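D-alanine--D-alanine ligase (Coxiella burnetii, PDB 3TQT) catalyses the ATP-dependent joining of two D-alanines into D-alanyl-D-alanine, a step of bacterial peptidoglycan synthesis that uses magnesium or manganese ions. Local coordinates at residues 299-303 / 315-321; 268-272 / 328-332. All blocks are in the same frame, centred on the assembly; numbering follows the deposited sequence.

Contact 1 of 2, residues 299-303 / 315-321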
# COMPACT_ATOMS: atom_id res chain seq x y z
N MET A 299 -2.41 4.31 14.91
CA MET A 299 -3.01 3.26 15.73
C MET A 299 -2.97 1.88 15.08
O MET A 299 -2.98 1.75 13.86
CB MET A 299 -4.46 3.61 16.02
CG MET A 299 -5.26 3.89 14.75
SD MET A 299 -7.04 3.96 15.03
CE MET A 299 -7.23 2.54 16.07
N ALA A 300 -2.94 0.86 15.93
CA ALA A 300 -3.15 -0.50 15.47
C ALA A 300 -3.67 -1.30 16.65
O ALA A 300 -3.27 -1.07 17.79
CB ALA A 300 -1.86 -1.11 14.98
N ARG A 301 -4.54 -2.26 16.37
CA ARG A 301 -4.79 -3.28 17.36
C ARG A 301 -4.00 -4.52 16.96
O ARG A 301 -4.21 -5.07 15.87
CB ARG A 301 -6.27 -3.62 17.45
CG ARG A 301 -6.62 -4.32 18.74
CD ARG A 301 -8.06 -4.80 18.71
NE ARG A 301 -8.20 -5.89 17.75
CZ ARG A 301 -9.17 -5.97 16.85
NH1 ARG A 301 -10.08 -5.01 16.77
NH2 ARG A 301 -9.23 -7.02 16.04
N VAL A 302 -3.09 -4.95 17.83
CA VAL A 302 -2.32 -6.16 17.59
C VAL A 302 -2.98 -7.32 18.30
O VAL A 302 -3.21 -7.26 19.52
CB VAL A 302 -0.88 -6.03 18.11
CG1 VAL A 302 -0.07 -7.25 17.69
CG2 VAL A 302 -0.25 -4.75 17.61
N ASP A 303 -3.30 -8.36 17.53
CA ASP A 303 -4.00 -9.53 18.04
C ASP A 303 -3.01 -10.66 18.17
O ASP A 303 -2.26 -10.96 17.24
CB ASP A 303 -5.15 -9.93 17.12
CG ASP A 303 -6.22 -8.84 17.00
OD1 ASP A 303 -6.18 -7.86 17.77
OD2 ASP A 303 -7.09 -8.98 16.13
N ASN A 315 -0.79 -12.80 15.86
CA ASN A 315 -1.57 -13.36 14.76
C ASN A 315 -1.90 -12.34 13.68
O ASN A 315 -1.94 -12.67 12.50
CB ASN A 315 -2.86 -13.99 15.26
CG ASN A 315 -3.43 -14.99 14.27
OD1 ASN A 315 -2.68 -15.78 13.67
ND2 ASN A 315 -4.74 -14.97 14.08
N GLU A 316 -2.18 -11.11 14.10
CA GLU A 316 -2.69 -10.12 13.17
C GLU A 316 -2.46 -8.71 13.70
O GLU A 316 -2.41 -8.50 14.91
CB GLU A 316 -4.19 -10.36 12.92
CG GLU A 316 -4.84 -9.37 11.97
CD GLU A 316 -6.26 -9.78 11.57
OE1 GLU A 316 -6.85 -10.65 12.23
OE2 GLU A 316 -6.79 -9.23 10.57
N ILE A 317 -2.30 -7.76 12.79
CA ILE A 317 -2.30 -6.33 13.13
C ILE A 317 -3.43 -5.66 12.36
O ILE A 317 -3.48 -5.74 11.14
CB ILE A 317 -0.97 -5.65 12.75
CG1 ILE A 317 0.19 -6.44 13.38
CG2 ILE A 317 -0.97 -4.15 13.19
CD1 ILE A 317 1.57 -5.93 13.00
N ASN A 318 -4.33 -5.01 13.09
CA ASN A 318 -5.50 -4.39 12.49
C ASN A 318 -5.34 -2.89 12.55
O ASN A 318 -5.27 -2.33 13.65
CB ASN A 318 -6.75 -4.74 13.29
CG ASN A 318 -6.98 -6.22 13.34
OD1 ASN A 318 -7.54 -6.80 12.41
ND2 ASN A 318 -6.53 -6.85 14.42
N THR A 319 -5.31 -2.24 11.39
CA THR A 319 -4.99 -0.81 11.34
C THR A 319 -6.25 0.06 11.39
O THR A 319 -6.17 1.23 11.72
CB THR A 319 -4.19 -0.44 10.07
OG1 THR A 319 -4.95 -0.82 8.93
CG2 THR A 319 -2.83 -1.18 10.04
N ILE A 320 -7.40 -0.51 11.06
CA ILE A 320 -8.65 0.21 11.32
C ILE A 320 -9.55 -0.72 12.14
O ILE A 320 -10.49 -1.31 11.64
CB ILE A 320 -9.35 0.72 10.03
CG1 ILE A 320 -8.33 1.39 9.09
CG2 ILE A 320 -10.50 1.71 10.36
CD1 ILE A 320 -7.82 2.76 9.54
N PRO A 321 -9.21 -0.86 13.43
CA PRO A 321 -9.98 -1.73 14.32
C PRO A 321 -11.35 -1.13 14.57
O PRO A 321 -11.52 0.08 14.36
CB PRO A 321 -9.16 -1.72 15.60
CG PRO A 321 -8.45 -0.43 15.58
CD PRO A 321 -8.14 -0.15 14.14
O HOH W 1 -4.06 2.63 11.62
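Arg301 and Asn318 form a hydrogen-bonded pair between antiparallel strands 299-303 and 315-318, whose axes approach to 4.6 Å at 165°. Arg301 N gives its hydrogen to Asn318 O, and Asn318 N to Arg301 O, each at 2.8 Å. Val302 and Ile317 follow as a non-hydrogen-bonded pair. Asp303 and Glu316 are again hydrogen-bonded, Asp303 N to Glu316 O, and here a classic beta bulge sets Asn315 and Glu316 both opposite Asp303, whose O accepts from Asn315 N (2.7 Å) and Glu316 N. At the other end, beyond the Arg301-Asn318 pair, one water donates to Met299 O and Thr319 O.

On the face of Arg301 and Asp303, the arginine chain turns at chi3 (69°) and grips the carboxylate side-on, NE to OD1 and NH2 to OD2, each oxygen using its syn lone pair and lying in the guanidinium plane. Asn318 packs its CG over one face of that guanidinium, the two planes 43° apart. Its ND2 reaches Arg301 O at 3.3 Å from above the carbonyl plane, on the opposite face from Asn318 N, and makes a weak bond to Asp303 OD2 (2.8 Å). Beyond them, the Met299 CE methyl presses on Pro321 CG at 3.2 Å, closer than usual van der Waals contact.

Asp303, Glu316 and Asn318 project from this one face as the predicted ligands of two magnesium or manganese ions, an Asp, Glu and Asn set on a beta hairpin, as in ATP-grasp enzymes.

Contact 2 of 2, residues 268-272 / 328-332; sequences TTTTS and MYPKM
In the ATP-grasp part of the ligase, the edge strand 268-270 of a five-stranded antiparallel sheet is joined by side-chain packing to the first turn of helix 328-335. Thr269 and Met328 open the contact, their side chains lying alongside each other and running in opposite senses. The methionine chain bends at both chi2 (-63°) and chi3 (-74°), which brings the sulfur up against the Thr269 side chain: SD lies 3.6 Å from Thr269 CB, while Met328 CG packs against Thr269 CG2 at 3.9 Å. The terminal methyl continues along the strand and ends 3.5 Å from Thr270 O.

Lys331, one turn further along the helix, extends across the same threonine. A bend at chi3 (52°) brings NZ to 3.5 Å from Thr269 OG1, and the aliphatic part of the lysine runs beside Thr271, with CE 4.1 Å from Thr271 CG2. That methyl does most of the work at this end. It rests against the helix backbone, 3.6 Å from Lys331 O, and also touches the side-chain carbons Lys331 CB and Met332 CG. Thr270 turns the other way and shapes the strand's exit: its OG1 accepts from Ser272 N at 3.1 Å, an ST turn at the strand's C-terminal end.

Within the sheet, 268-270 pairs with strand 241-249, Thr270 bonding through its backbone to Glu247. The helix lies over one face of that sheet: Met328 and Met332 both touch Glu231 of strand 228-236, a residue of the predicted ATP site, and Tyr329 reaches Val234 O on the same strand with its hydroxyl.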
# COMPACT_ATOMS: atom_id res chain seq x y z
N THR A 268 -17.22 -12.82 23.28
CA THR A 268 -17.19 -12.10 24.54
C THR A 268 -15.84 -11.38 24.65
O THR A 268 -14.80 -11.95 24.31
CB THR A 268 -17.35 -13.04 25.74
OG1 THR A 268 -18.68 -13.59 25.73
CG2 THR A 268 -17.12 -12.30 27.04
N THR A 269 -15.86 -10.13 25.09
CA THR A 269 -14.61 -9.37 25.21
C THR A 269 -14.46 -8.81 26.60
O THR A 269 -15.44 -8.58 27.30
CB THR A 269 -14.55 -8.20 24.22
OG1 THR A 269 -15.66 -7.31 24.47
CG2 THR A 269 -14.60 -8.69 22.78
N THR A 270 -13.22 -8.56 27.01
CA THR A 270 -12.98 -7.98 28.32
C THR A 270 -11.63 -7.32 28.33
O THR A 270 -10.70 -7.76 27.65
CB THR A 270 -13.03 -9.03 29.44
OG1 THR A 270 -12.81 -8.39 30.70
CG2 THR A 270 -11.95 -10.10 29.24
N THR A 271 -11.51 -6.25 29.10
CA THR A 271 -10.25 -5.54 29.20
C THR A 271 -9.52 -6.04 30.44
O THR A 271 -8.39 -5.63 30.72
CB THR A 271 -10.50 -4.03 29.28
OG1 THR A 271 -11.45 -3.76 30.31
CG2 THR A 271 -11.06 -3.53 27.94
N SER A 272 -10.17 -6.93 31.19
CA SER A 272 -9.56 -7.55 32.36
C SER A 272 -9.19 -8.99 32.06
O SER A 272 -10.06 -9.85 31.96
CB SER A 272 -10.50 -7.50 33.57
OG SER A 272 -10.47 -6.22 34.19
N MET A 328 -12.98 -3.18 21.14
CA MET A 328 -11.79 -3.41 21.96
C MET A 328 -10.76 -2.29 21.90
O MET A 328 -10.16 -1.94 22.91
CB MET A 328 -11.15 -4.76 21.64
CG MET A 328 -11.92 -5.95 22.30
SD MET A 328 -11.88 -5.85 24.10
CE MET A 328 -10.21 -6.33 24.46
N TYR A 329 -10.52 -1.73 20.72
CA TYR A 329 -9.49 -0.70 20.63
C TYR A 329 -9.76 0.48 21.59
O TYR A 329 -8.95 0.75 22.47
CB TYR A 329 -9.24 -0.22 19.20
CG TYR A 329 -8.03 0.69 19.15
CD1 TYR A 329 -6.75 0.18 18.95
CD2 TYR A 329 -8.17 2.05 19.37
CE1 TYR A 329 -5.64 1.02 18.93
CE2 TYR A 329 -7.07 2.89 19.36
CZ TYR A 329 -5.82 2.37 19.14
OH TYR A 329 -4.73 3.22 19.15
N PRO A 330 -10.90 1.17 21.44
CA PRO A 330 -11.15 2.22 22.43
C PRO A 330 -11.33 1.70 23.85
O PRO A 330 -10.87 2.37 24.77
CB PRO A 330 -12.44 2.88 21.93
CG PRO A 330 -13.06 1.88 21.00
CD PRO A 330 -11.90 1.17 20.37
N LYS A 331 -11.98 0.54 24.04
CA LYS A 331 -12.19 0.02 25.40
C LYS A 331 -10.87 -0.27 26.11
O LYS A 331 -10.72 0.02 27.29
CB LYS A 331 -13.05 -1.24 25.38
CG LYS A 331 -14.53 -0.99 25.28
CD LYS A 331 -15.30 -2.31 25.31
CE LYS A 331 -14.89 -3.16 26.51
NZ LYS A 331 -15.61 -4.47 26.56
N MET A 332 -9.91 -0.86 25.41
CA MET A 332 -8.61 -1.11 26.01
C MET A 332 -7.92 0.19 26.45
O MET A 332 -7.37 0.27 27.55
CB MET A 332 -7.71 -1.90 25.06
CG MET A 332 -8.07 -3.37 25.02
SD MET A 332 -6.89 -4.33 24.06
CE MET A 332 -7.33 -3.87 22.39

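The two contacts illustrate how one sheet can be covered and equipped at once. Their centres lie 13 Å apart, on opposite margins of the five-stranded antiparallel sheet: contact 2 involves the outermost strand 268-270, contact 1 the hairpin of 298-306 with the other outermost strand, 312-318. In the chain, strand 268-270 comes first, the hairpin next and helix 328-335 last, so contact 1 falls wholly between the two halves of contact 2. The helix bridges them: Tyr329 packs its OH 3.2 Å from Met299 CB, and Met332 CE lies 3.7 Å from Arg301 CG. The predicted metal-binding hairpin and the sheet's far edge thereby share one covering helix.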